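Local coordinates for HIT domain-containing protein (Leishmania major, PDB 3KSV) that is of uncharacterised function but belongs to the zinc-binding HIT family, whose members typically act on nucleotide phosphates through a histidine triad, at residues A[42-47]-A[111-116]; A[29-34]-A[67-72]; A[33-38]-A[51-56]. All blocks are in the same frame, centred on the assembly; numbering follows the deposited sequence.

Interaction 1 (A[42-47]-A[111-116])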
ATOM      1  N   PRO A  42     -14.341   6.673  -8.200  1.00 24.86           N
ATOM      2  CA  PRO A  42     -13.637   7.071  -6.982  1.00 24.75           C
ATOM      3  C   PRO A  42     -14.479   6.958  -5.721  1.00 24.69           C
ATOM      4  O   PRO A  42     -15.695   7.081  -5.800  1.00 25.38           O
ATOM      5  CB  PRO A  42     -13.342   8.546  -7.242  1.00 24.73           C
ATOM      6  CG  PRO A  42     -14.481   9.006  -8.053  1.00 24.82           C
ATOM      7  CD  PRO A  42     -14.791   7.856  -8.964  1.00 24.57           C
ATOM      8  N   LEU A  43     -13.829   6.774  -4.568  1.00 24.55           N
ATOM      9  CA  LEU A  43     -14.485   6.854  -3.259  1.00 23.96           C
ATOM     10  C   LEU A  43     -14.507   8.282  -2.738  1.00 24.22           C
ATOM     11  O   LEU A  43     -15.256   8.606  -1.813  1.00 23.73           O
ATOM     12  CB  LEU A  43     -13.749   6.005  -2.232  1.00 23.90           C
ATOM     13  CG  LEU A  43     -13.639   4.502  -2.452  1.00 23.09           C
ATOM     14  CD1 LEU A  43     -12.953   3.929  -1.237  1.00 20.81           C
ATOM     15  CD2 LEU A  43     -14.980   3.836  -2.703  1.00 21.08           C
ATOM     16  N   SER A  44     -13.652   9.114  -3.323  1.00 24.53           N
ATOM     17  CA  SER A  44     -13.522  10.515  -2.956  1.00 25.08           C
ATOM     18  C   SER A  44     -12.890  11.237  -4.139  1.00 25.04           C
ATOM     19  O   SER A  44     -12.296  10.612  -5.022  1.00 24.94           O
ATOM     20  CB  SER A  44     -12.637  10.652  -1.724  1.00 25.13           C
ATOM     21  OG  SER A  44     -11.361  10.098  -1.985  1.00 25.44           O
ATOM     22  N   ARG A  45     -13.041  12.551  -4.163  1.00 25.06           N
ATOM     23  CA  ARG A  45     -12.461  13.391  -5.202  1.00 24.80           C
ATOM     24  C   ARG A  45     -10.921  13.324  -5.156  1.00 23.96           C
ATOM     25  O   ARG A  45     -10.327  13.518  -4.098  1.00 23.88           O
ATOM     26  CB  ARG A  45     -12.979  14.830  -4.999  1.00 25.47           C
ATOM     27  CG  ARG A  45     -12.410  15.888  -5.920  1.00 26.73           C
ATOM     28  CD  ARG A  45     -12.861  15.746  -7.350  1.00 27.56           C
ATOM     29  NE  ARG A  45     -12.080  16.656  -8.188  1.00 28.61           N
ATOM     30  CZ  ARG A  45     -12.340  17.953  -8.399  1.00 28.18           C
ATOM     31  NH1 ARG A  45     -13.415  18.558  -7.879  1.00 28.10           N
ATOM     32  NH2 ARG A  45     -11.515  18.648  -9.183  1.00 26.92           N
ATOM     33  N   GLY A  46     -10.290  13.021  -6.297  1.00 23.30           N
ATOM     34  CA  GLY A  46      -8.815  12.913  -6.403  1.00 22.77           C
ATOM     35  C   GLY A  46      -8.225  11.516  -6.192  1.00 21.91           C
ATOM     36  O   GLY A  46      -7.008  11.352  -6.156  1.00 21.75           O
ATOM     37  N   HIS A  47      -9.098  10.527  -6.005  1.00 21.36           N
ATOM     38  CA  HIS A  47      -8.745   9.099  -5.913  1.00 20.98           C
ATOM     39  C   HIS A  47      -8.029   8.655  -7.183  1.00 20.67           C
ATOM     40  O   HIS A  47      -8.551   8.804  -8.304  1.00 20.85           O
ATOM     41  CB  HIS A  47     -10.037   8.287  -5.698  1.00 20.66           C
ATOM     42  CG  HIS A  47      -9.860   6.796  -5.554  1.00 21.03           C
ATOM     43  ND1 HIS A  47     -10.894   5.985  -5.134  1.00 19.50           N
ATOM     44  CD2 HIS A  47      -8.810   5.969  -5.793  1.00 21.40           C
ATOM     45  CE1 HIS A  47     -10.489   4.730  -5.109  1.00 20.60           C
ATOM     46  NE2 HIS A  47      -9.228   4.690  -5.504  1.00 21.30           N
ATOM     47  N   ILE A 111      -4.691   5.300  -4.175  1.00 17.33           N
ATOM     48  CA  ILE A 111      -4.368   6.417  -3.261  1.00 16.96           C
ATOM     49  C   ILE A 111      -5.621   7.257  -3.113  1.00 16.43           C
ATOM     50  O   ILE A 111      -6.026   7.929  -4.063  1.00 16.93           O
ATOM     51  CB  ILE A 111      -3.163   7.289  -3.703  1.00 17.92           C
ATOM     52  CG1 ILE A 111      -1.974   6.431  -4.195  1.00 18.26           C
ATOM     53  CG2 ILE A 111      -2.683   8.178  -2.504  1.00 13.82           C
ATOM     54  CD1 ILE A 111      -2.193   5.760  -5.549  1.00 23.87           C
ATOM     55  N   ILE A 112      -6.257   7.187  -1.936  1.00 16.13           N
ATOM     56  CA  ILE A 112      -7.638   7.667  -1.752  1.00 16.10           C
ATOM     57  C   ILE A 112      -7.661   8.824  -0.760  1.00 16.31           C
ATOM     58  O   ILE A 112      -7.417   8.600   0.430  1.00 16.16           O
ATOM     59  CB  ILE A 112      -8.576   6.554  -1.214  1.00 16.09           C
ATOM     60  CG1 ILE A 112      -8.488   5.264  -2.045  1.00 16.76           C
ATOM     61  CG2 ILE A 112     -10.016   7.018  -1.233  1.00 15.71           C
ATOM     62  CD1 ILE A 112      -8.919   4.041  -1.289  1.00 16.30           C
ATOM     63  N   PRO A 113      -7.945  10.071  -1.230  1.00 17.16           N
ATOM     64  CA  PRO A 113      -8.057  11.232  -0.340  1.00 17.63           C
ATOM     65  C   PRO A 113      -9.120  11.014   0.716  1.00 18.65           C
ATOM     66  O   PRO A 113     -10.178  10.449   0.415  1.00 18.15           O
ATOM     67  CB  PRO A 113      -8.489  12.362  -1.275  1.00 18.06           C
ATOM     68  CG  PRO A 113      -7.945  11.946  -2.616  1.00 18.23           C
ATOM     69  CD  PRO A 113      -8.024  10.464  -2.648  1.00 17.13           C
ATOM     70  N   LYS A 114      -8.817  11.423   1.943  1.00 19.57           N
ATOM     71  CA  LYS A 114      -9.765  11.349   3.048  1.00 20.64           C
ATOM     72  C   LYS A 114     -10.041  12.774   3.455  1.00 21.61           C
ATOM     73  O   LYS A 114      -9.360  13.368   4.298  1.00 21.09           O
ATOM     74  CB  LYS A 114      -9.216  10.527   4.231  1.00 20.50           C
ATOM     75  CG  LYS A 114     -10.259  10.251   5.336  1.00 20.97           C
ATOM     76  CD  LYS A 114     -11.323   9.267   4.838  1.00 21.63           C
ATOM     77  CE  LYS A 114     -12.291   8.799   5.898  1.00 21.98           C
ATOM     78  NZ  LYS A 114     -11.587   8.296   7.095  1.00 24.51           N
ATOM     79  N   THR A 115     -11.054  13.325   2.818  1.00 23.47           N
ATOM     80  CA  THR A 115     -11.402  14.711   2.999  1.00 25.15           C
ATOM     81  C   THR A 115     -12.323  14.818   4.206  1.00 25.86           C
ATOM     82  O   THR A 115     -12.380  15.843   4.858  1.00 26.53           O
ATOM     83  CB  THR A 115     -11.999  15.315   1.679  1.00 25.08           C
ATOM     84  OG1 THR A 115     -12.882  16.381   1.998  1.00 28.04           O
ATOM     85  CG2 THR A 115     -12.751  14.272   0.817  1.00 24.96           C
ATOM     86  N   ASP A 116     -12.950  13.711   4.571  1.00 27.20           N
ATOM     87  CA  ASP A 116     -14.201  13.763   5.297  1.00 28.14           C
ATOM     88  C   ASP A 116     -14.403  12.498   6.107  1.00 28.32           C
ATOM     89  O   ASP A 116     -14.006  11.422   5.672  1.00 28.38           O
ATOM     90  CB  ASP A 116     -15.302  13.832   4.238  1.00 28.68           C
ATOM     91  CG  ASP A 116     -16.430  14.697   4.628  1.00 29.92           C
ATOM     92  OD1 ASP A 116     -17.277  14.245   5.426  1.00 32.60           O
ATOM     93  OD2 ASP A 116     -16.489  15.826   4.092  1.00 34.65           O
TER

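Interaction 2 (A[29-34]-A[67-72])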
ATOM      1  N   ALA A  29       1.095   9.842 -14.749  1.00 25.30           N
ATOM      2  CA  ALA A  29       2.536   9.661 -14.758  1.00 25.05           C
ATOM      3  C   ALA A  29       2.833   8.310 -15.397  1.00 25.67           C
ATOM      4  O   ALA A  29       1.962   7.432 -15.453  1.00 24.89           O
ATOM      5  CB  ALA A  29       3.096   9.728 -13.356  1.00 24.55           C
ATOM      6  N   GLU A  30       4.050   8.171 -15.909  1.00 26.57           N
ATOM      7  CA  GLU A  30       4.499   6.940 -16.539  1.00 27.37           C
ATOM      8  C   GLU A  30       5.996   6.822 -16.317  1.00 27.30           C
ATOM      9  O   GLU A  30       6.724   7.787 -16.469  1.00 26.63           O
ATOM     10  CB  GLU A  30       4.165   6.937 -18.031  1.00 28.21           C
ATOM     11  CG  GLU A  30       4.589   5.649 -18.757  1.00 30.72           C
ATOM     12  CD  GLU A  30       4.137   5.553 -20.227  1.00 33.84           C
ATOM     13  OE1 GLU A  30       3.687   6.569 -20.818  1.00 36.55           O
ATOM     14  OE2 GLU A  30       4.254   4.437 -20.803  1.00 35.97           O
ATOM     15  N   THR A  31       6.439   5.650 -15.878  1.00 27.82           N
ATOM     16  CA  THR A  31       7.854   5.388 -15.682  1.00 28.38           C
ATOM     17  C   THR A  31       8.138   4.167 -16.523  1.00 28.47           C
ATOM     18  O   THR A  31       7.246   3.672 -17.214  1.00 28.53           O
ATOM     19  CB  THR A  31       8.208   5.168 -14.172  1.00 28.48           C
ATOM     20  OG1 THR A  31       7.526   4.018 -13.672  1.00 29.26           O
ATOM     21  CG2 THR A  31       7.801   6.374 -13.331  1.00 28.83           C
ATOM     22  N   SER A  32       9.364   3.662 -16.478  1.00 28.81           N
ATOM     23  CA  SER A  32       9.683   2.474 -17.263  1.00 28.77           C
ATOM     24  C   SER A  32       8.779   1.280 -16.909  1.00 28.22           C
ATOM     25  O   SER A  32       8.302   0.578 -17.802  1.00 28.82           O
ATOM     26  CB  SER A  32      11.149   2.101 -17.086  1.00 28.82           C
ATOM     27  OG  SER A  32      11.510   2.169 -15.721  1.00 30.57           O
ATOM     28  N   LYS A  33       8.510   1.069 -15.623  1.00 27.24           N
ATOM     29  CA  LYS A  33       7.831  -0.158 -15.181  1.00 26.42           C
ATOM     30  C   LYS A  33       6.421   0.037 -14.632  1.00 25.00           C
ATOM     31  O   LYS A  33       5.766  -0.950 -14.308  1.00 24.23           O
ATOM     32  CB  LYS A  33       8.703  -0.889 -14.144  1.00 26.93           C
ATOM     33  CG  LYS A  33       9.949  -1.553 -14.723  1.00 28.80           C
ATOM     34  CD  LYS A  33       9.570  -2.812 -15.502  1.00 31.89           C
ATOM     35  CE  LYS A  33      10.781  -3.531 -16.098  1.00 34.03           C
ATOM     36  NZ  LYS A  33      10.425  -4.922 -16.569  1.00 35.52           N
ATOM     37  N   ALA A  34       5.944   1.285 -14.567  1.00 23.46           N
ATOM     38  CA  ALA A  34       4.696   1.624 -13.865  1.00 22.55           C
ATOM     39  C   ALA A  34       3.904   2.762 -14.533  1.00 22.14           C
ATOM     40  O   ALA A  34       4.454   3.546 -15.283  1.00 21.81           O
ATOM     41  CB  ALA A  34       4.999   1.974 -12.388  1.00 21.77           C
ATOM     42  N   ALA A  67       8.944  -3.727  -8.384  1.00 23.85           N
ATOM     43  CA  ALA A  67       8.552  -3.333  -7.041  1.00 23.52           C
ATOM     44  C   ALA A  67       9.244  -2.035  -6.639  1.00 23.57           C
ATOM     45  O   ALA A  67       8.607  -1.146  -6.056  1.00 24.09           O
ATOM     46  CB  ALA A  67       8.839  -4.434  -6.066  1.00 22.67           C
ATOM     47  N   ALA A  68      10.527  -1.899  -6.975  1.00 23.78           N
ATOM     48  CA  ALA A  68      11.253  -0.657  -6.679  1.00 24.02           C
ATOM     49  C   ALA A  68      10.634   0.534  -7.401  1.00 24.35           C
ATOM     50  O   ALA A  68      10.394   1.576  -6.788  1.00 24.63           O
ATOM     51  CB  ALA A  68      12.727  -0.788  -7.034  1.00 24.19           C
ATOM     52  N   ASP A  69      10.343   0.358  -8.688  1.00 24.39           N
ATOM     53  CA  ASP A  69       9.755   1.417  -9.511  1.00 24.79           C
ATOM     54  C   ASP A  69       8.333   1.785  -9.060  1.00 23.61           C
ATOM     55  O   ASP A  69       7.955   2.968  -9.070  1.00 24.01           O
ATOM     56  CB  ASP A  69       9.762   0.977 -10.989  1.00 25.76           C
ATOM     57  CG  ASP A  69       9.636   2.159 -11.990  1.00 29.59           C
ATOM     58  OD1 ASP A  69      10.483   3.099 -12.002  1.00 33.88           O
ATOM     59  OD2 ASP A  69       8.688   2.116 -12.804  1.00 34.21           O
ATOM     60  N   VAL A  70       7.535   0.787  -8.695  1.00 22.35           N
ATOM     61  CA  VAL A  70       6.180   1.041  -8.198  1.00 21.92           C
ATOM     62  C   VAL A  70       6.206   1.749  -6.824  1.00 21.34           C
ATOM     63  O   VAL A  70       5.427   2.677  -6.581  1.00 21.65           O
ATOM     64  CB  VAL A  70       5.307  -0.238  -8.120  1.00 21.58           C
ATOM     65  CG1 VAL A  70       3.997   0.080  -7.417  1.00 22.86           C
ATOM     66  CG2 VAL A  70       5.031  -0.805  -9.509  1.00 21.70           C
ATOM     67  N   GLY A  71       7.115   1.342  -5.942  1.00 20.92           N
ATOM     68  CA  GLY A  71       7.275   2.037  -4.654  1.00 20.27           C
ATOM     69  C   GLY A  71       7.607   3.519  -4.827  1.00 20.10           C
ATOM     70  O   GLY A  71       7.076   4.378  -4.115  1.00 19.82           O
ATOM     71  N   VAL A  72       8.501   3.815  -5.765  1.00 20.04           N
ATOM     72  CA  VAL A  72       8.906   5.179  -6.060  1.00 20.15           C
ATOM     73  C   VAL A  72       7.748   5.981  -6.657  1.00 20.77           C
ATOM     74  O   VAL A  72       7.487   7.088  -6.200  1.00 20.42           O
ATOM     75  CB  VAL A  72      10.127   5.220  -7.020  1.00 20.19           C
ATOM     76  CG1 VAL A  72      10.268   6.589  -7.665  1.00 19.96           C
ATOM     77  CG2 VAL A  72      11.394   4.841  -6.266  1.00 19.82           C
TER

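Interaction 3 (A[33-38]-A[51-56]). With ZN (zinc ion), chain B.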
ATOM      1  N   LYS A  33       8.510   1.069 -15.623  1.00 27.24           N
ATOM      2  CA  LYS A  33       7.831  -0.158 -15.181  1.00 26.42           C
ATOM      3  C   LYS A  33       6.421   0.037 -14.632  1.00 25.00           C
ATOM      4  O   LYS A  33       5.766  -0.950 -14.308  1.00 24.23           O
ATOM      5  CB  LYS A  33       8.703  -0.889 -14.144  1.00 26.93           C
ATOM      6  CG  LYS A  33       9.949  -1.553 -14.723  1.00 28.80           C
ATOM      7  CD  LYS A  33       9.570  -2.812 -15.502  1.00 31.89           C
ATOM      8  CE  LYS A  33      10.781  -3.531 -16.098  1.00 34.03           C
ATOM      9  NZ  LYS A  33      10.425  -4.922 -16.569  1.00 35.52           N
ATOM     10  N   ALA A  34       5.944   1.285 -14.567  1.00 23.46           N
ATOM     11  CA  ALA A  34       4.696   1.624 -13.865  1.00 22.55           C
ATOM     12  C   ALA A  34       3.904   2.762 -14.533  1.00 22.14           C
ATOM     13  O   ALA A  34       4.454   3.546 -15.283  1.00 21.81           O
ATOM     14  CB  ALA A  34       4.999   1.974 -12.388  1.00 21.77           C
ATOM     15  N   LEU A  35       2.609   2.829 -14.236  1.00 21.82           N
ATOM     16  CA  LEU A  35       1.731   3.873 -14.727  1.00 22.17           C
ATOM     17  C   LEU A  35       0.808   4.390 -13.599  1.00 21.85           C
ATOM     18  O   LEU A  35       0.423   3.629 -12.706  1.00 21.56           O
ATOM     19  CB  LEU A  35       0.896   3.299 -15.884  1.00 22.91           C
ATOM     20  CG  LEU A  35       0.403   4.250 -16.961  1.00 25.82           C
ATOM     21  CD1 LEU A  35       1.481   4.380 -18.042  1.00 27.65           C
ATOM     22  CD2 LEU A  35      -0.963   3.772 -17.543  1.00 29.12           C
ATOM     23  N   ALA A  36       0.446   5.674 -13.650  1.00 21.48           N
ATOM     24  CA  ALA A  36      -0.570   6.250 -12.778  1.00 21.02           C
ATOM     25  C   ALA A  36      -1.687   6.932 -13.573  1.00 21.54           C
ATOM     26  O   ALA A  36      -1.445   7.547 -14.628  1.00 21.79           O
ATOM     27  CB  ALA A  36       0.072   7.233 -11.801  1.00 20.91           C
ATOM     28  N   PHE A  37      -2.912   6.824 -13.057  1.00 21.99           N
ATOM     29  CA  PHE A  37      -4.062   7.512 -13.598  1.00 22.40           C
ATOM     30  C   PHE A  37      -5.183   7.688 -12.558  1.00 22.26           C
ATOM     31  O   PHE A  37      -5.100   7.195 -11.433  1.00 21.50           O
ATOM     32  CB  PHE A  37      -4.564   6.795 -14.850  1.00 24.21           C
ATOM     33  CG  PHE A  37      -4.741   5.338 -14.676  1.00 25.02           C
ATOM     34  CD1 PHE A  37      -5.937   4.834 -14.193  1.00 28.42           C
ATOM     35  CD2 PHE A  37      -3.727   4.466 -15.005  1.00 27.85           C
ATOM     36  CE1 PHE A  37      -6.129   3.457 -14.032  1.00 29.85           C
ATOM     37  CE2 PHE A  37      -3.892   3.095 -14.853  1.00 29.65           C
ATOM     38  CZ  PHE A  37      -5.100   2.582 -14.356  1.00 29.91           C
ATOM     39  N   MET A  38      -6.221   8.420 -12.939  1.00 21.74           N
ATOM     40  CA  MET A  38      -7.348   8.672 -12.047  1.00 22.23           C
ATOM     41  C   MET A  38      -8.296   7.467 -11.995  1.00 22.48           C
ATOM     42  O   MET A  38      -8.411   6.703 -12.958  1.00 22.21           O
ATOM     43  CB  MET A  38      -8.106   9.927 -12.480  1.00 22.38           C
ATOM     44  CG  MET A  38      -7.240  11.208 -12.636  1.00 23.42           C
ATOM     45  SD  MET A  38      -6.351  11.708 -11.145  1.00 24.37           S
ATOM     46  CE  MET A  38      -7.739  11.901 -10.022  1.00 22.63           C
ATOM     47  N   ILE A  51      -0.268   1.488 -10.972  1.00 22.82           N
ATOM     48  CA  ILE A  51      -0.189   0.086 -11.376  1.00 24.15           C
ATOM     49  C   ILE A  51       1.161  -0.255 -12.025  1.00 24.13           C
ATOM     50  O   ILE A  51       1.779   0.599 -12.664  1.00 25.14           O
ATOM     51  CB  ILE A  51      -1.335  -0.288 -12.357  1.00 24.26           C
ATOM     52  CG1 ILE A  51      -1.115   0.344 -13.711  1.00 26.04           C
ATOM     53  CG2 ILE A  51      -2.706   0.148 -11.807  1.00 25.90           C
ATOM     54  CD1 ILE A  51      -1.948  -0.303 -14.795  1.00 27.29           C
ATOM     55  N   PRO A  52       1.626  -1.506 -11.868  1.00 23.60           N
ATOM     56  CA  PRO A  52       2.738  -1.933 -12.690  1.00 23.78           C
ATOM     57  C   PRO A  52       2.289  -2.160 -14.127  1.00 23.82           C
ATOM     58  O   PRO A  52       1.146  -2.549 -14.373  1.00 24.08           O
ATOM     59  CB  PRO A  52       3.146  -3.252 -12.042  1.00 23.66           C
ATOM     60  CG  PRO A  52       1.879  -3.798 -11.529  1.00 23.49           C
ATOM     61  CD  PRO A  52       1.146  -2.600 -11.007  1.00 23.66           C
ATOM     62  N   LYS A  53       3.179  -1.913 -15.074  1.00 24.54           N
ATOM     63  CA  LYS A  53       2.898  -2.239 -16.466  1.00 25.54           C
ATOM     64  C   LYS A  53       2.777  -3.758 -16.669  1.00 26.37           C
ATOM     65  O   LYS A  53       1.952  -4.211 -17.458  1.00 26.74           O
ATOM     66  CB  LYS A  53       3.975  -1.653 -17.378  1.00 25.70           C
ATOM     67  CG  LYS A  53       3.851  -0.135 -17.583  1.00 25.61           C
ATOM     68  CD  LYS A  53       5.116   0.436 -18.236  1.00 27.05           C
ATOM     69  CE  LYS A  53       4.913   1.835 -18.795  1.00 28.09           C
ATOM     70  NZ  LYS A  53       6.213   2.472 -19.172  1.00 28.94           N
ATOM     71  N   GLU A  54       3.570  -4.532 -15.933  1.00 27.28           N
ATOM     72  CA  GLU A  54       3.532  -6.000 -15.992  1.00 28.51           C
ATOM     73  C   GLU A  54       2.172  -6.494 -15.490  1.00 27.79           C
ATOM     74  O   GLU A  54       1.654  -5.972 -14.497  1.00 27.21           O
ATOM     75  CB  GLU A  54       4.665  -6.590 -15.109  1.00 29.43           C
ATOM     76  CG  GLU A  54       4.818  -8.135 -15.140  1.00 32.67           C
ATOM     77  CD  GLU A  54       5.587  -8.730 -13.915  1.00 37.12           C
ATOM     78  OE1 GLU A  54       6.193  -7.976 -13.086  1.00 38.31           O
ATOM     79  OE2 GLU A  54       5.563  -9.983 -13.784  1.00 38.60           O
ATOM     80  N   HIS A  55       1.588  -7.487 -16.162  1.00 27.09           N
ATOM     81  CA  HIS A  55       0.369  -8.121 -15.643  1.00 26.61           C
ATOM     82  C   HIS A  55       0.729  -9.094 -14.516  1.00 26.67           C
ATOM     83  O   HIS A  55       0.928 -10.289 -14.750  1.00 26.80           O
ATOM     84  CB  HIS A  55      -0.445  -8.845 -16.734  1.00 26.56           C
ATOM     85  CG  HIS A  55      -1.756  -9.394 -16.243  1.00 25.34           C
ATOM     86  ND1 HIS A  55      -2.895  -8.626 -16.123  1.00 23.15           N
ATOM     87  CD2 HIS A  55      -2.095 -10.635 -15.818  1.00 25.76           C
ATOM     88  CE1 HIS A  55      -3.876  -9.370 -15.646  1.00 24.82           C
ATOM     89  NE2 HIS A  55      -3.420 -10.596 -15.460  1.00 25.44           N
ATOM     90  N   ALA A  56       0.820  -8.566 -13.299  1.00 26.51           N
ATOM     91  CA  ALA A  56       0.913  -9.388 -12.082  1.00 26.46           C
ATOM     92  C   ALA A  56      -0.464  -9.357 -11.440  1.00 26.63           C
ATOM     93  O   ALA A  56      -1.013  -8.286 -11.224  1.00 26.74           O
ATOM     94  CB  ALA A  56       1.942  -8.827 -11.138  1.00 26.18           C
TER
HETATM   95 ZN    ZN B 201      -3.631  -6.829 -16.532  1.00 44.70          ZN
HETATM   96  O   HOH W   1       5.947  -3.600 -14.428  1.00 22.20           O

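Interaction 1 (A[42-47]-A[111-116])
Across from the loop 42-47, I111, I112 and P113 of strand 109-114 carry most of the contact, with the H47 ring packed on I112. At I111 the backbone carbonyl does the work: its O lies 3.5 Å from H47 CA in a CA-H...O contact. Next, I112 CG1, anti to the carbonyl carbon, sits over the centre of one face of the H47 imidazole, 3.7 Å from the ring centroid, in a CH-pi contact, while I112 CG2 touches L43 CB at 4.0 Å. The bond from L43 N to H47 ND1 (3.1 Å, 166°), 5° out of the ring plane, fixes the rotation of the ring. With ND1 an acceptor, NE2 is the likely proton carrier, hydrogen-bonded to H110 ND1. P113 then wedges its ring into the type II turn S44-H47, CG lying 3.2 Å from R45 O and CD 3.5 Å from H47 N. Its carbonyl O accepts from S44 OG at 2.7 Å, in the carbonyl plane and on a lone pair; chi1 of 59° places that hydroxyl between backbone N and carbonyl carbon. Outside this contact R45 forms a salt bridge with D138 of the second subunit. A buried histidine held by L43 N and bonded to H110, last of the predicted HxHxH motif, is consistent with a second-shell role beside the histidine triad of the HIT fold.

Interaction 2 (A[29-34]-A[67-72])
The turn that follows strand 27-30 runs across the flank of helix 64-82, with the CA atoms of K33 and D69 6.2 Å apart and those of A34 and V70 5.9 Å apart; the turn is closed by T31 N donating to A34 O at 3.0 Å. One carboxylate oxygen, D69 OD2, carries the polar half of the contact. CG of D69 stands anti to its backbone N (chi1 -160°), which sends the carboxylate out from the helix to meet T31 tip to tip. T31 OG1, set between its own backbone N and carbonyl carbon, donates to D69 OD2 over a very short 2.4 Å. K33 N donates to the same D69 OD2 at 3.0 Å with a bent N-H...O angle of 140°. Both donors approach from above the carboxylate plane, K33 N the more steeply, so hydroxyl and amide together grip the oxygen and would partly offset its negative charge. K33 CB lies against D69 OD2, 3.3 Å away, before its chain bends at chi2 and leads off. Beside this polar cluster, A34 CB packs on V70 CG2 at 4.0 Å. Helix 64-82 thus packs against the hairpin of strands 27-30 and 34-38, A34 also touching L73, while V70 reaches on to V50 and P52 of strand 48-52 and A68 packs on V72 of the second subunit.

Interaction 3 (A[33-38]-A[51-56])
Strands 34-38 and 48-52 pair antiparallel: L35 and I51 form a hydrogen-bonded pair whose two bonds, L35 N to I51 O (2.9 Å) and I51 N to L35 O (2.8 Å), run nearly along the C=O axes. A34 and P52 make the adjoining non-hydrogen-bonded pair. Beyond it the strand pairing gives way to a single bond, K53 N to K33 O at 2.9 Å, straight at the hydrogen (172°) but arriving from above the carbonyl plane. The K53 side chain lies along K33 and A34, where strand 34-38 begins. K53 CB rests 3.6 Å from K33 O; its CG, anti to the carbonyl carbon, passes over the K33 carbonyl; its CD is 3.9 Å from A34 N; and its CE is 3.9 Å from A34 O, near L35 CD1. Extended beyond CG, the chain brings NZ to a hydrogen bond with T31 O at the neighbouring turn. On the face bearing L35 and I51, the I51 side chain crosses F37 at about a right angle, CD1 meeting the ring edge at CE2 (3.9 Å); I51 also touches H108, the predicted nucleophile. A water donates to K33 O and accepts from E54 N, tying the residue before the strand to the loop after P52. There H55 binds zinc through ND1 at 2.0 Å, with C13, C16 and H106 completing the site. Since P52 O is hydrogen-bonded to NE2 of H106, the carbonyl would orient that ligand and enrich its ring in electron density, so the end of the strand pairing is placed to act as second shell to the zinc.

All three contacts reach the same antiparallel sheet. Interactions 2 and 3 overlap, their centres 7 Å apart: they share K33 and A34, and A29 O of interaction 2 lies 2.9 Å from A36 N of interaction 3, a probable hydrogen bond between neighbouring strands. Interaction 1 sits about 20 Å from interaction 3 between centres, yet touches it where M38 CE packs 3.6 Å from H47 O. Around the predicted active-site H108 the approaches differ: the side chain of I51 is about 3 Å away, that of H47 about 7 Å and that of V70 about 9 Å. Interaction 3 alone supplies a zinc ligand; all three reach the second subunit, interaction 3 only through M38.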